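Local coordinates for Phthiocerol/phthiodiolone dimycocerosyl transferase (Mycobacterium tuberculosis, PDB 1Q9J), which probably catalyses the final step of dimycocerosate ester synthesis, moving mycocerosic acids from their synthase onto phthiocerol, phthiodiolone and phenolphthiocerol, at residues L39-H50 / L135-Y143. Sequence-based numbering, arbitrary orientation.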
loop_
_atom_site.group_PDB
_atom_site.type_symbol
_atom_site.label_atom_id
_atom_site.label_comp_id
_atom_site.label_asym_id
_atom_site.label_seq_id
_atom_site.Cartn_x
_atom_site.Cartn_y
_atom_site.Cartn_z
ATOM N N LEU A 39 -12.461 22.202 3.793
ATOM C CA LEU A 39 -11.884 20.866 3.882
ATOM C C LEU A 39 -12.934 19.885 4.386
ATOM O O LEU A 39 -13.051 18.773 3.878
ATOM C CB LEU A 39 -10.674 20.881 4.822
ATOM C CG LEU A 39 -9.759 19.668 5.003
ATOM C CD1 LEU A 39 -10.252 18.789 6.134
ATOM C CD2 LEU A 39 -9.654 18.914 3.698
ATOM N N SER A 40 -13.712 20.303 5.374
ATOM C CA SER A 40 -14.739 19.438 5.920
ATOM C C SER A 40 -15.793 19.155 4.864
ATOM O O SER A 40 -16.362 18.064 4.825
ATOM C CB SER A 40 -15.387 20.089 7.137
ATOM O OG SER A 40 -16.182 19.154 7.857
ATOM N N ASP A 41 -16.070 20.137 4.013
ATOM C CA ASP A 41 -17.059 19.948 2.947
ATOM C C ASP A 41 -16.584 18.894 1.953
ATOM O O ASP A 41 -17.375 18.082 1.463
ATOM C CB ASP A 41 -17.308 21.255 2.187
ATOM C CG ASP A 41 -18.043 22.273 3.018
ATOM O OD1 ASP A 41 -18.895 21.873 3.839
ATOM O OD2 ASP A 41 -17.779 23.474 2.845
ATOM N N ALA A 42 -15.286 18.937 1.658
ATOM C CA ALA A 42 -14.655 18.008 0.731
ATOM C C ALA A 42 -14.736 16.600 1.301
ATOM O O ALA A 42 -15.114 15.656 0.601
ATOM C CB ALA A 42 -13.210 18.403 0.500
ATOM N N PHE A 43 -14.399 16.464 2.581
ATOM C CA PHE A 43 -14.453 15.173 3.242
ATOM C C PHE A 43 -15.900 14.651 3.224
ATOM O O PHE A 43 -16.141 13.482 2.919
ATOM C CB PHE A 43 -13.936 15.291 4.681
ATOM C CG PHE A 43 -13.911 13.984 5.420
ATOM C CD1 PHE A 43 -13.186 12.904 4.938
ATOM C CD2 PHE A 43 -14.623 13.826 6.597
ATOM C CE1 PHE A 43 -13.168 11.681 5.623
ATOM C CE2 PHE A 43 -14.611 12.608 7.285
ATOM C CZ PHE A 43 -13.882 11.539 6.796
ATOM N N ASP A 44 -16.867 15.518 3.528
ATOM C CA ASP A 44 -18.278 15.107 3.519
ATOM C C ASP A 44 -18.728 14.719 2.108
ATOM O O ASP A 44 -19.487 13.758 1.934
ATOM C CB ASP A 44 -19.199 16.227 4.036
ATOM C CG ASP A 44 -19.078 16.448 5.542
ATOM O OD1 ASP A 44 -19.080 15.456 6.310
ATOM O OD2 ASP A 44 -19.014 17.616 5.960
ATOM N N ALA A 45 -18.276 15.481 1.109
ATOM C CA ALA A 45 -18.629 15.230 -0.301
ATOM C C ALA A 45 -18.050 13.883 -0.742
ATOM O O ALA A 45 -18.721 13.089 -1.404
ATOM C CB ALA A 45 -18.085 16.354 -1.191
ATOM N N LEU A 46 -16.799 13.648 -0.357
ATOM C CA LEU A 46 -16.117 12.409 -0.666
ATOM C C LEU A 46 -16.937 11.252 -0.094
ATOM O O LEU A 46 -17.299 10.316 -0.810
ATOM C CB LEU A 46 -14.727 12.414 -0.039
ATOM C CG LEU A 46 -13.848 11.173 -0.240
ATOM C CD1 LEU A 46 -12.889 11.412 -1.413
ATOM C CD2 LEU A 46 -13.059 10.897 1.035
ATOM N N LEU A 47 -17.240 11.318 1.198
ATOM C CA LEU A 47 -18.017 10.266 1.829
ATOM C C LEU A 47 -19.326 9.984 1.128
ATOM O O LEU A 47 -19.800 8.856 1.136
ATOM C CB LEU A 47 -18.307 10.605 3.282
ATOM C CG LEU A 47 -17.465 9.769 4.247
ATOM C CD1 LEU A 47 -17.683 10.262 5.660
ATOM C CD2 LEU A 47 -17.838 8.300 4.115
ATOM N N GLU A 48 -19.925 10.998 0.522
ATOM C CA GLU A 48 -21.180 10.759 -0.155
ATOM C C GLU A 48 -20.956 10.040 -1.465
ATOM O O GLU A 48 -21.872 9.432 -2.009
ATOM C CB GLU A 48 -21.902 12.068 -0.391
ATOM C CG GLU A 48 -22.525 12.616 0.863
ATOM C CD GLU A 48 -23.055 14.009 0.664
ATOM O OE1 GLU A 48 -22.233 14.930 0.472
ATOM O OE2 GLU A 48 -24.290 14.179 0.683
ATOM N N THR A 49 -19.731 10.098 -1.968
ATOM C CA THR A 49 -19.435 9.430 -3.216
ATOM C C THR A 49 -19.067 7.984 -2.969
ATOM O O THR A 49 -19.162 7.148 -3.861
ATOM C CB THR A 49 -18.273 10.090 -3.939
ATOM O OG1 THR A 49 -18.575 11.470 -4.174
ATOM C CG2 THR A 49 -18.033 9.394 -5.253
ATOM N N HIS A 50 -18.660 7.700 -1.741
ATOM C CA HIS A 50 -18.253 6.359 -1.358
ATOM C C HIS A 50 -18.935 6.008 -0.048
ATOM O O HIS A 50 -18.280 5.766 0.960
ATOM C CB HIS A 50 -16.739 6.346 -1.195
ATOM C CG HIS A 50 -16.017 6.895 -2.383
ATOM N ND1 HIS A 50 -16.108 6.320 -3.631
ATOM C CD2 HIS A 50 -15.228 7.987 -2.528
ATOM C CE1 HIS A 50 -15.409 7.034 -4.495
ATOM N NE2 HIS A 50 -14.865 8.051 -3.853
ATOM N N LEU A 135 -8.649 7.917 -3.521
ATOM C CA LEU A 135 -9.505 8.616 -2.562
ATOM C C LEU A 135 -8.785 9.875 -2.079
ATOM O O LEU A 135 -9.305 10.992 -2.183
ATOM C CB LEU A 135 -9.826 7.700 -1.369
ATOM C CG LEU A 135 -10.660 6.474 -1.732
ATOM C CD1 LEU A 135 -10.758 5.519 -0.555
ATOM C CD2 LEU A 135 -12.032 6.911 -2.200
ATOM N N VAL A 136 -7.577 9.675 -1.568
ATOM C CA VAL A 136 -6.728 10.756 -1.071
ATOM C C VAL A 136 -6.632 11.861 -2.125
ATOM O O VAL A 136 -6.645 13.053 -1.815
ATOM C CB VAL A 136 -5.302 10.235 -0.793
ATOM C CG1 VAL A 136 -4.402 11.361 -0.324
ATOM C CG2 VAL A 136 -5.353 9.099 0.207
ATOM N N ASP A 137 -6.522 11.456 -3.380
ATOM C CA ASP A 137 -6.422 12.409 -4.467
ATOM C C ASP A 137 -7.787 13.100 -4.686
ATOM O O ASP A 137 -7.870 14.308 -4.918
ATOM C CB ASP A 137 -5.922 11.676 -5.719
ATOM C CG ASP A 137 -6.019 12.524 -6.966
ATOM O OD1 ASP A 137 -7.020 12.372 -7.689
ATOM O OD2 ASP A 137 -5.106 13.342 -7.222
ATOM N N GLU A 138 -8.859 12.329 -4.575
ATOM C CA GLU A 138 -10.188 12.886 -4.720
ATOM C C GLU A 138 -10.418 13.965 -3.651
ATOM O O GLU A 138 -10.889 15.072 -3.954
ATOM C CB GLU A 138 -11.236 11.801 -4.554
ATOM C CG GLU A 138 -12.633 12.243 -4.930
ATOM C CD GLU A 138 -13.637 11.124 -4.805
ATOM O OE1 GLU A 138 -13.386 10.023 -5.378
ATOM O OE2 GLU A 138 -14.684 11.361 -4.145
ATOM N N LEU A 139 -10.092 13.634 -2.402
ATOM C CA LEU A 139 -10.246 14.567 -1.291
ATOM C C LEU A 139 -9.628 15.937 -1.624
ATOM O O LEU A 139 -10.322 16.958 -1.592
ATOM C CB LEU A 139 -9.581 14.006 -0.022
ATOM C CG LEU A 139 -9.480 14.980 1.175
ATOM C CD1 LEU A 139 -10.856 15.202 1.785
ATOM C CD2 LEU A 139 -8.533 14.401 2.210
ATOM N N PHE A 140 -8.333 15.955 -1.938
ATOM C CA PHE A 140 -7.662 17.200 -2.276
ATOM C C PHE A 140 -8.250 17.846 -3.538
ATOM O O PHE A 140 -8.199 19.071 -3.704
ATOM C CB PHE A 140 -6.180 16.980 -2.514
ATOM C CG PHE A 140 -5.357 16.834 -1.266
ATOM C CD1 PHE A 140 -5.289 15.617 -0.598
ATOM C CD2 PHE A 140 -4.533 17.875 -0.840
ATOM C CE1 PHE A 140 -4.389 15.421 0.477
ATOM C CE2 PHE A 140 -3.627 17.699 0.236
ATOM C CZ PHE A 140 -3.554 16.470 0.887
ATOM N N SER A 141 -8.792 17.036 -4.439
ATOM C CA SER A 141 -9.377 17.590 -5.644
ATOM C C SER A 141 -10.625 18.368 -5.250
ATOM O O SER A 141 -10.927 19.401 -5.823
ATOM C CB SER A 141 -9.743 16.474 -6.630
ATOM O OG SER A 141 -10.657 16.948 -7.628
ATOM N N ARG A 142 -11.337 17.872 -4.248
ATOM C CA ARG A 142 -12.551 18.532 -3.800
ATOM C C ARG A 142 -12.236 19.720 -2.907
ATOM O O ARG A 142 -12.976 20.701 -2.884
ATOM C CB ARG A 142 -13.445 17.550 -3.051
ATOM C CG ARG A 142 -13.554 16.199 -3.740
ATOM C CD ARG A 142 -14.728 15.395 -3.225
ATOM N NE ARG A 142 -15.928 15.734 -3.958
ATOM C CZ ARG A 142 -16.621 14.872 -4.689
ATOM N NH1 ARG A 142 -16.234 13.606 -4.775
ATOM N NH2 ARG A 142 -17.695 15.288 -5.354
ATOM N N TYR A 143 -11.147 19.635 -2.157
ATOM C CA TYR A 143 -10.768 20.741 -1.296
ATOM C C TYR A 143 -10.452 21.942 -2.178
ATOM O O TYR A 143 -10.948 23.037 -1.944
ATOM C CB TYR A 143 -9.549 20.371 -0.464
ATOM C CG TYR A 143 -9.024 21.531 0.341
ATOM C CD1 TYR A 143 -9.744 22.049 1.416
ATOM C CD2 TYR A 143 -7.809 22.123 0.019
ATOM C CE1 TYR A 143 -9.255 23.130 2.154
ATOM C CE2 TYR A 143 -7.312 23.198 0.744
ATOM C CZ TYR A 143 -8.038 23.694 1.810
ATOM O OH TYR A 143 -7.525 24.736 2.539
#
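H50, just past the end of helix 36-49, reaches E138 on helix 129-148 and makes a hydrogen bond across to it. Its NE2 gives a nearly straight bond to E138 OE1 (2.9 Å, 168°); NE2 comes to the syn side of OE1, tilted out of the carboxylate plane, while OE1 lies in the plane of the ring. The ring is sandwiched: L135 CD2 lies over one face in a CH-pi contact, 3.7 Å from the centroid, and the methyl CG2 of T49 lies against the opposite face, both nearer the rim, so bond and packing help to fix its rotation. E138 suits its place because an extended chain, with CG anti to the backbone N (chi1 -170°), carries the carboxylate across to the facing helix. There its OE2 forms a salt bridge with R142 NH1, one turn along, at 2.8 Å. R142 bends midway and runs its chain along A42 and A45, whose small methyls let the helices approach to 8.2 Å between axes, crossing at 132°. Its NE and NH2 make weak hydrogen bonds to the carbonyls of P152 and P154. L46 fits as a knob among L135, E138, L139 and R142. At the other end the edge of the Y143 ring meets L39, CD1 standing 3.7 Å from L39 CB, while its hydroxyl bonds to D35 N. L139 and F43 also face strands 117-123 and 105-110, so the pair packs on the five-stranded mixed sheet holding them. The side chain of L135 is about 11 Å from that of H124, the probable proton acceptor, placing the contact outside the site itself. Shared between H50 and R142, the partly exposed carboxylate of E138 is probably kept ionised; it would favour a protonated imidazole, but nearby R142 partly offsets this, leaving the charge of H50 open.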